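Local coordinates for gSG7 salivary protein (Anopheles stephensi, PDB 6XMB) that inhibits the host contact pathway by blocking reciprocal activation of factor XII and prekallikrein, and weakly inhibits the alternative complement pathway, at residues A32-G35 with V36-Q39; Q39-N42 with P43-K47. One frame throughout, in Å; residues are numbered along the deposited sequence.

Interaction 1 (A32-G35 with V36-Q39)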
ATOM      1  N   ALA A  32       7.451  -6.027  -1.574  1.00 35.36           N
ATOM      2  CA  ALA A  32       6.931  -6.340  -2.905  1.00 33.99           C
ATOM      3  C   ALA A  32       7.866  -5.827  -3.984  1.00 36.48           C
ATOM      4  O   ALA A  32       8.119  -6.524  -4.970  1.00 34.73           O
ATOM      5  CB  ALA A  32       5.523  -5.746  -3.083  1.00 33.72           C
ATOM      6  N   LYS A  33       8.424  -4.627  -3.795  1.00 33.70           N
ATOM      7  CA  LYS A  33       9.346  -4.074  -4.784  1.00 38.57           C
ATOM      8  C   LYS A  33      10.615  -4.903  -4.878  1.00 39.96           C
ATOM      9  O   LYS A  33      11.098  -5.195  -5.978  1.00 41.26           O
ATOM     10  CB  LYS A  33       9.698  -2.625  -4.454  1.00 42.18           C
ATOM     11  CG  LYS A  33      10.751  -2.074  -5.403  1.00 46.57           C
ATOM     12  CD  LYS A  33      11.385  -0.764  -4.919  1.00 51.45           C
ATOM     13  CE  LYS A  33      10.372   0.371  -4.934  1.00 52.33           C
ATOM     14  NZ  LYS A  33      10.832   1.629  -5.636  1.00 59.47           N
ATOM     15  N   TYR A  34      11.186  -5.286  -3.740  1.00 41.53           N
ATOM     16  CA  TYR A  34      12.428  -6.040  -3.807  1.00 40.79           C
ATOM     17  C   TYR A  34      12.173  -7.489  -4.190  1.00 37.99           C
ATOM     18  O   TYR A  34      13.047  -8.136  -4.758  1.00 39.87           O
ATOM     19  CB  TYR A  34      13.195  -5.901  -2.484  1.00 43.78           C
ATOM     20  CG  TYR A  34      13.878  -4.527  -2.352  1.00 50.72           C
ATOM     21  CD1 TYR A  34      13.251  -3.454  -1.706  1.00 51.09           C
ATOM     22  CD2 TYR A  34      15.139  -4.302  -2.891  1.00 55.52           C
ATOM     23  CE1 TYR A  34      13.869  -2.198  -1.600  1.00 54.59           C
ATOM     24  CE2 TYR A  34      15.762  -3.045  -2.787  1.00 62.21           C
ATOM     25  CZ  TYR A  34      15.122  -2.003  -2.144  1.00 61.09           C
ATOM     26  OH  TYR A  34      15.747  -0.772  -2.053  1.00 67.55           O
ATOM     27  N   GLY A  35      10.981  -8.010  -3.940  1.00 39.11           N
ATOM     28  CA  GLY A  35      10.606  -9.259  -4.587  1.00 38.92           C
ATOM     29  C   GLY A  35      10.755  -9.194  -6.103  1.00 38.46           C
ATOM     30  O   GLY A  35      11.367 -10.058  -6.720  1.00 40.83           O
ATOM     31  N   VAL A  36      10.209  -8.143  -6.707  1.00 35.48           N
ATOM     32  CA  VAL A  36      10.306  -8.014  -8.162  1.00 38.46           C
ATOM     33  C   VAL A  36      11.763  -7.936  -8.589  1.00 40.88           C
ATOM     34  O   VAL A  36      12.193  -8.641  -9.507  1.00 39.19           O
ATOM     35  CB  VAL A  36       9.476  -6.803  -8.632  1.00 36.83           C
ATOM     36  CG1 VAL A  36       9.809  -6.408 -10.062  1.00 39.62           C
ATOM     37  CG2 VAL A  36       8.013  -7.146  -8.523  1.00 34.50           C
ATOM     38  N   GLN A  37      12.574  -7.137  -7.889  1.00 41.54           N
ATOM     39  CA  GLN A  37      13.987  -7.012  -8.257  1.00 42.25           C
ATOM     40  C   GLN A  37      14.727  -8.347  -8.179  1.00 43.02           C
ATOM     41  O   GLN A  37      15.526  -8.684  -9.067  1.00 44.24           O
ATOM     42  CB  GLN A  37      14.668  -5.974  -7.361  1.00 44.91           C
ATOM     43  CG  GLN A  37      14.115  -4.564  -7.538  1.00 49.59           C
ATOM     44  CD  GLN A  37      14.782  -3.523  -6.629  1.00 52.03           C
ATOM     45  OE1 GLN A  37      15.701  -3.829  -5.874  1.00 55.51           O
ATOM     46  NE2 GLN A  37      14.316  -2.284  -6.719  1.00 51.41           N
ATOM     47  N   ASN A  38      14.483  -9.118  -7.119  1.00 40.96           N
ATOM     48  CA  ASN A  38      15.315 -10.284  -6.854  1.00 41.01           C
ATOM     49  C   ASN A  38      14.885 -11.501  -7.661  1.00 40.69           C
ATOM     50  O   ASN A  38      15.735 -12.192  -8.230  1.00 44.26           O
ATOM     51  CB  ASN A  38      15.296 -10.606  -5.364  1.00 42.16           C
ATOM     52  CG  ASN A  38      16.008  -9.546  -4.532  1.00 44.97           C
ATOM     53  OD1 ASN A  38      16.883  -8.843  -5.027  1.00 46.98           O
ATOM     54  ND2 ASN A  38      15.621  -9.420  -3.278  1.00 43.17           N
ATOM     55  N   GLN A  39      13.584 -11.805  -7.692  1.00 44.97           N
ATOM     56  CA  GLN A  39      13.089 -13.003  -8.368  1.00 44.14           C
ATOM     57  C   GLN A  39      12.827 -12.799  -9.849  1.00 44.81           C
ATOM     58  O   GLN A  39      12.661 -13.784 -10.572  1.00 46.39           O
ATOM     59  CB  GLN A  39      11.796 -13.494  -7.728  1.00 41.99           C
ATOM     60  CG  GLN A  39      11.809 -13.482  -6.231  1.00 41.80           C
ATOM     61  CD  GLN A  39      12.718 -14.533  -5.669  1.00 47.30           C
ATOM     62  OE1 GLN A  39      12.712 -15.679  -6.121  1.00 51.66           O
ATOM     63  NE2 GLN A  39      13.531 -14.150  -4.692  1.00 52.79           N
TER
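Gln-37 and Tyr-34 meet because each carries its CG beside its own backbone N (chi1 -64° and -76°), which sends both side chains the same way along one flank of the helix. Beyond CG the glutamine runs fully extended, and its amide comes to rest alongside the tyrosine ring, the two planes 66° apart. Atom OE1 of Gln-37 makes the approach, standing 3.1 Å from CD2 of Tyr-34, while NE2 of the same amide sits above one face of the ring, displaced toward the rim. The same nitrogen touches the methylene chain of Lys-33, which passes obliquely, its CD 3.8 Å from Gln-37 NE2. This is a van der Waals contact; the charged end of the lysine, bent at its last two torsions, is instead committed to a salt bridge with Asp-19 of the second subunit.

Asn-38 folds back over the preceding turn, its ND2 3.2 Å from Tyr-34 O but badly angled for bonding. Tyr-34 O takes its hydrogen bond from Asn-38 N at 2.9 Å instead. Gly-35 O is met by Gln-39 N at 3.0 Å in a nearly straight bond and, weakly, by Asn-38 N. Elsewhere on the turn, CG2 of Val-36 lies 3.6 Å from Ala-32 O, an oxygen that accepts bonds from both Val-36 N and the hydroxyl of Tyr-102. With Gln-37 N to Lys-33 O, these backbone bonds exemplify the i to i+4 alpha-helical pattern, side chains meeting at three- and four-residue spacing.

Both segments belong to the long helix 6-49. Val-36 and Gln-39 face helix 92-116, where Gln-39 touches Leu-103, Leu-106 and Lys-107, while Ala-32, Lys-33, Val-36 and Gln-37 also pack against Phe-22, Ile-18 and Asp-19 of the second subunit.

Interaction 2 (Q39-N42 with P43-K47); sequences QLRN and PLYLK
Arg-41 lays its aliphatic chain across one face of the Tyr-45 ring: CG of Arg-41 is 3.9 Å from the Tyr-45 ring centroid, displaced toward the rim, a CH-pi contact. The two side chains cross, yet the guanidinium and ring planes end only 9° apart. A bend at chi3 (75°) turns the arginine head so that Asn-42 OD1 lies at the guanidinium edge, in its plane, where NH2 of Arg-41 binds that oxygen at 3.3 Å and NE adds a weaker bond. Together, ring and amide probably restrict rotation of the arginine head.

Leu-40 and Leu-44 instead run side by side, pointing the same way, with their CD1 atoms 3.6 Å apart. Leu-40 packs on Val-69 of helix 59-80 and Ala-110 of helix 92-116, Leu-44 on Met-65 and Thr-113 of the same two helices, and both reach Phe-15 of the second subunit.

Pro-43 has no N-H to give, and its CG stands 3.3 Å from Gln-39 O. The i to i+4 hydrogen bonding resumes with Leu-44 N to Leu-40 O (3.2 Å) and Tyr-45 N to Arg-41 O. This is a proline kink inside a long helix, directly after a pi-type turn.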
ATOM      1  N   GLN A  39      13.584 -11.805  -7.692  1.00 44.97           N
ATOM      2  CA  GLN A  39      13.089 -13.003  -8.368  1.00 44.14           C
ATOM      3  C   GLN A  39      12.827 -12.799  -9.849  1.00 44.81           C
ATOM      4  O   GLN A  39      12.661 -13.784 -10.572  1.00 46.39           O
ATOM      5  CB  GLN A  39      11.796 -13.494  -7.728  1.00 41.99           C
ATOM      6  CG  GLN A  39      11.809 -13.482  -6.231  1.00 41.80           C
ATOM      7  CD  GLN A  39      12.718 -14.533  -5.669  1.00 47.30           C
ATOM      8  OE1 GLN A  39      12.712 -15.679  -6.121  1.00 51.66           O
ATOM      9  NE2 GLN A  39      13.531 -14.150  -4.692  1.00 52.79           N
ATOM     10  N   LEU A  40      12.768 -11.563 -10.327  1.00 40.35           N
ATOM     11  CA  LEU A  40      12.276 -11.362 -11.678  1.00 42.19           C
ATOM     12  C   LEU A  40      13.225 -10.504 -12.494  1.00 44.55           C
ATOM     13  O   LEU A  40      13.723 -10.947 -13.531  1.00 47.25           O
ATOM     14  CB  LEU A  40      10.881 -10.733 -11.643  1.00 38.42           C
ATOM     15  CG  LEU A  40      10.207 -10.534 -12.996  1.00 42.01           C
ATOM     16  CD1 LEU A  40       9.980 -11.870 -13.654  1.00 40.74           C
ATOM     17  CD2 LEU A  40       8.878  -9.805 -12.849  1.00 40.57           C
ATOM     18  N   ARG A  41      13.474  -9.274 -12.047  1.00 40.58           N
ATOM     19  CA  ARG A  41      14.319  -8.373 -12.820  1.00 43.96           C
ATOM     20  C   ARG A  41      15.713  -8.954 -12.994  1.00 46.35           C
ATOM     21  O   ARG A  41      16.215  -9.075 -14.117  1.00 49.89           O
ATOM     22  CB  ARG A  41      14.382  -7.004 -12.143  1.00 45.41           C
ATOM     23  CG  ARG A  41      15.239  -5.974 -12.876  1.00 49.15           C
ATOM     24  CD  ARG A  41      15.579  -4.799 -11.955  1.00 50.47           C
ATOM     25  NE  ARG A  41      16.602  -5.171 -10.979  1.00 52.49           N
ATOM     26  CZ  ARG A  41      16.929  -4.443  -9.912  1.00 53.44           C
ATOM     27  NH1 ARG A  41      16.308  -3.300  -9.669  1.00 53.01           N
ATOM     28  NH2 ARG A  41      17.875  -4.864  -9.080  1.00 54.37           N
ATOM     29  N   ASN A  42      16.346  -9.354 -11.897  1.00 44.80           N
ATOM     30  CA  ASN A  42      17.749  -9.755 -11.983  1.00 47.64           C
ATOM     31  C   ASN A  42      17.956 -10.987 -12.841  1.00 48.01           C
ATOM     32  O   ASN A  42      18.784 -10.925 -13.771  1.00 49.68           O
ATOM     33  CB  ASN A  42      18.324  -9.946 -10.578  1.00 45.98           C
ATOM     34  CG  ASN A  42      18.576  -8.637  -9.875  1.00 49.59           C
ATOM     35  OD1 ASN A  42      18.865  -7.618 -10.507  1.00 53.38           O
ATOM     36  ND2 ASN A  42      18.480  -8.656  -8.554  1.00 48.58           N
ATOM     37  N   PRO A  43      17.260 -12.109 -12.638  1.00 47.98           N
ATOM     38  CA  PRO A  43      17.467 -13.244 -13.549  1.00 47.71           C
ATOM     39  C   PRO A  43      17.136 -12.925 -14.999  1.00 50.78           C
ATOM     40  O   PRO A  43      17.787 -13.462 -15.898  1.00 51.72           O
ATOM     41  CB  PRO A  43      16.554 -14.332 -12.974  1.00 43.61           C
ATOM     42  CG  PRO A  43      15.576 -13.605 -12.126  1.00 44.08           C
ATOM     43  CD  PRO A  43      16.303 -12.443 -11.566  1.00 44.32           C
ATOM     44  N   LEU A  44      16.170 -12.041 -15.269  1.00 50.96           N
ATOM     45  CA  LEU A  44      15.895 -11.684 -16.661  1.00 51.10           C
ATOM     46  C   LEU A  44      16.962 -10.759 -17.222  1.00 54.16           C
ATOM     47  O   LEU A  44      17.183 -10.736 -18.434  1.00 54.71           O
ATOM     48  CB  LEU A  44      14.525 -11.027 -16.788  1.00 48.58           C
ATOM     49  CG  LEU A  44      13.319 -11.961 -16.830  1.00 47.18           C
ATOM     50  CD1 LEU A  44      12.063 -11.160 -16.553  1.00 45.51           C
ATOM     51  CD2 LEU A  44      13.214 -12.630 -18.196  1.00 46.90           C
ATOM     52  N   TYR A  45      17.620  -9.976 -16.368  1.00 49.58           N
ATOM     53  CA  TYR A  45      18.771  -9.223 -16.847  1.00 52.86           C
ATOM     54  C   TYR A  45      19.885 -10.154 -17.290  1.00 55.78           C
ATOM     55  O   TYR A  45      20.640  -9.817 -18.207  1.00 60.05           O
ATOM     56  CB  TYR A  45      19.297  -8.274 -15.771  1.00 53.62           C
ATOM     57  CG  TYR A  45      18.581  -6.940 -15.704  1.00 55.42           C
ATOM     58  CD1 TYR A  45      17.776  -6.503 -16.752  1.00 56.83           C
ATOM     59  CD2 TYR A  45      18.721  -6.105 -14.595  1.00 54.26           C
ATOM     60  CE1 TYR A  45      17.117  -5.267 -16.693  1.00 56.34           C
ATOM     61  CE2 TYR A  45      18.076  -4.875 -14.534  1.00 56.23           C
ATOM     62  CZ  TYR A  45      17.279  -4.466 -15.581  1.00 56.57           C
ATOM     63  OH  TYR A  45      16.642  -3.255 -15.512  1.00 58.91           O
ATOM     64  N   LEU A  46      20.009 -11.321 -16.645  1.00 57.60           N
ATOM     65  CA  LEU A  46      21.011 -12.301 -17.053  1.00 59.11           C
ATOM     66  C   LEU A  46      20.726 -12.807 -18.454  1.00 61.50           C
ATOM     67  O   LEU A  46      21.615 -12.825 -19.314  1.00 65.45           O
ATOM     68  CB  LEU A  46      21.046 -13.468 -16.065  1.00 57.76           C
ATOM     69  CG  LEU A  46      21.448 -13.147 -14.616  1.00 58.08           C
ATOM     70  CD1 LEU A  46      21.319 -14.380 -13.728  1.00 58.18           C
ATOM     71  CD2 LEU A  46      22.859 -12.615 -14.547  1.00 60.72           C
ATOM     72  N   LYS A  47      19.483 -13.220 -18.697  1.00 60.26           N
ATOM     73  CA  LYS A  47      19.096 -13.721 -20.004  1.00 59.68           C
ATOM     74  C   LYS A  47      19.350 -12.690 -21.090  1.00 63.18           C
ATOM     75  O   LYS A  47      19.783 -13.036 -22.193  1.00 66.76           O
ATOM     76  CB  LYS A  47      17.628 -14.118 -19.969  1.00 57.11           C
ATOM     77  CG  LYS A  47      17.120 -14.783 -21.243  1.00 59.83           C
ATOM     78  CD  LYS A  47      17.604 -16.222 -21.330  1.00 59.29           C
ATOM     79  CE  LYS A  47      16.756 -17.045 -22.300  1.00 58.26           C
ATOM     80  NZ  LYS A  47      17.187 -18.481 -22.271  1.00 59.25           N
TER

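Overall arrangement
Followed from the N terminus, helix 6-49 first enters interaction 1 at 32-39 and then, sharing Gln-39, interaction 2 at 39-47. Both are local turn-to-turn contacts, so neither closes a loop; they follow one another, about 10 Å between centres, without nesting or crossing. Backbone bonds probably join them, from Arg-41 N to Val-36 O and from Asn-42 N to Gln-37 O, a five-residue spacing that carries the helix through its widened turn toward the proline kink. Interaction 1 lies beside helix 92-116, whereas interaction 2 meets both that helix and helix 59-80. Each also packs on the second subunit, so this part of helix 6-49 joins the packing of the chain's three helices to the contact between the two subunits.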